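Local atomic coordinates of ATP12 ATPase (Paracoccus denitrificans, PDB entry 2R31), a protein that probably acts as an ATP12-family chaperone in assembly of the F1 part of ATP synthase. Residues 147-150 and 151-155. Residues are numbered along the deposited sequence; the frame is centred on the assembly and turned at random.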
loop_
_atom_site.group_PDB
_atom_site.type_symbol
_atom_site.label_atom_id
_atom_site.label_comp_id
_atom_site.label_asym_id
_atom_site.label_seq_id
_atom_site.Cartn_x
_atom_site.Cartn_y
_atom_site.Cartn_z
ATOM N N ASP A 147 -0.612 -22.251 10.961
ATOM C CA ASP A 147 -1.416 -23.353 10.437
ATOM C C ASP A 147 -1.375 -23.290 8.914
ATOM O O ASP A 147 -1.695 -22.239 8.345
ATOM C CB ASP A 147 -2.847 -23.214 10.941
ATOM C CG ASP A 147 -3.810 -24.289 10.508
ATOM O OD1 ASP A 147 -3.547 -25.086 9.612
ATOM O OD2 ASP A 147 -4.896 -24.293 11.105
ATOM N N PRO A 148 -1.024 -24.374 8.192
ATOM C CA PRO A 148 -1.050 -24.347 6.727
ATOM C C PRO A 148 -2.355 -23.911 6.131
ATOM O O PRO A 148 -2.400 -23.313 5.052
ATOM C CB PRO A 148 -0.759 -25.834 6.405
ATOM C CG PRO A 148 -0.051 -26.427 7.557
ATOM C CD PRO A 148 -0.553 -25.685 8.752
ATOM N N VAL A 149 -3.487 -24.226 6.784
ATOM C CA VAL A 149 -4.776 -23.809 6.289
ATOM C C VAL A 149 -4.965 -22.291 6.390
ATOM O O VAL A 149 -5.545 -21.675 5.511
ATOM C CB VAL A 149 -5.887 -24.551 7.030
ATOM C CG1 VAL A 149 -7.267 -23.986 6.759
ATOM C CG2 VAL A 149 -5.849 -26.039 6.614
ATOM N N VAL A 150 -4.442 -21.693 7.455
ATOM C CA VAL A 150 -4.513 -20.230 7.605
ATOM C C VAL A 150 -3.662 -19.560 6.541
ATOM O O VAL A 150 -4.046 -18.559 5.936
ATOM C CB VAL A 150 -4.131 -19.821 9.026
ATOM C CG1 VAL A 150 -3.954 -18.291 9.141
ATOM C CG2 VAL A 150 -5.191 -20.319 10.000
ATOM N N LEU A 151 -2.462 -20.121 6.284
ATOM C CA LEU A 151 -1.610 -19.571 5.208
ATOM C C LEU A 151 -2.313 -19.640 3.858
ATOM O O LEU A 151 -2.261 -18.711 3.064
ATOM C CB LEU A 151 -0.254 -20.289 5.181
ATOM C CG LEU A 151 0.621 -20.070 6.449
ATOM C CD1 LEU A 151 1.888 -20.891 6.291
ATOM C CD2 LEU A 151 0.941 -18.617 6.691
ATOM N N LEU A 152 -3.004 -20.756 3.589
ATOM C CA LEU A 152 -3.819 -20.908 2.397
ATOM C C LEU A 152 -4.870 -19.791 2.324
ATOM O O LEU A 152 -5.053 -19.104 1.302
ATOM C CB LEU A 152 -4.481 -22.294 2.354
ATOM C CG LEU A 152 -5.456 -22.693 1.269
ATOM C CD1 LEU A 152 -5.648 -24.210 1.257
ATOM C CD2 LEU A 152 -6.850 -22.069 1.437
ATOM N N LYS A 153 -5.634 -19.635 3.396
ATOM C CA LYS A 153 -6.716 -18.648 3.379
ATOM C C LYS A 153 -6.186 -17.275 3.074
ATOM O O LYS A 153 -6.821 -16.501 2.333
ATOM C CB LYS A 153 -7.474 -18.677 4.691
ATOM C CG LYS A 153 -8.326 -19.970 4.818
ATOM C CD LYS A 153 -9.537 -19.913 5.659
ATOM C CE LYS A 153 -10.316 -21.197 5.540
ATOM N NZ LYS A 153 -10.813 -21.889 6.772
ATOM N N LEU A 154 -5.039 -16.918 3.642
ATOM C CA LEU A 154 -4.480 -15.576 3.427
ATOM C C LEU A 154 -3.952 -15.439 1.997
ATOM O O LEU A 154 -4.127 -14.385 1.368
ATOM C CB LEU A 154 -3.431 -15.295 4.480
ATOM C CG LEU A 154 -3.992 -15.071 5.888
ATOM C CD1 LEU A 154 -2.899 -15.069 6.933
ATOM C CD2 LEU A 154 -4.835 -13.790 5.973
ATOM N N ARG A 155 -3.336 -16.484 1.440
ATOM C CA ARG A 155 -2.966 -16.515 0.024
ATOM C C ARG A 155 -4.176 -16.265 -0.847
ATOM O O ARG A 155 -4.139 -15.472 -1.813
ATOM C CB ARG A 155 -2.326 -17.840 -0.404
ATOM C CG ARG A 155 -0.840 -17.990 -0.152
ATOM C CD ARG A 155 0.011 -17.223 -1.188
ATOM N NE ARG A 155 1.416 -17.626 -1.062
ATOM C CZ ARG A 155 1.929 -18.713 -1.618
ATOM N NH1 ARG A 155 3.218 -18.983 -1.402
ATOM N NH2 ARG A 155 1.217 -19.527 -2.380
#
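Leu151 N donates to Asp147 O at 3.1 Å, the first i to i+4 bond of helix 148-159. Asp147 is the N-cap residue, and its carboxylate takes the capping bond from Val149 N. With CG anti to the backbone N (chi1 -179°), OD1 accepts this hydrogen bond at 3.0 Å from Val149 N, which approaches from above the carboxylate plane. Pro148, which has no N-H to offer, follows directly as the first helical residue. The ladder then runs on: Leu152 N bonds to Pro148 O, Lys153 N to Val149 O at 2.9 Å and Leu154 N to Val150 O at 3.0 Å.

On the outer side, the aliphatic part of Lys153 lies alongside Val149, pointing the same way; its CG rests 3.3 Å from Val149 O, and the bend at the last torsion (chi4 133°) leaves NZ 4.1 Å from Val149 CG1. On the buried side Val150 and Leu154 form an apolar i to i+4 pair, with Val150 CG1 meeting Leu154 CD1 at 4.0 Å.

This apolar pair marks the inner face of the helix. Val150 packs on Pro134 and Leu154 on Ala133, both in loops, and Leu154 also reaches Leu179, Ile180 and Leu183 of helix 179-186.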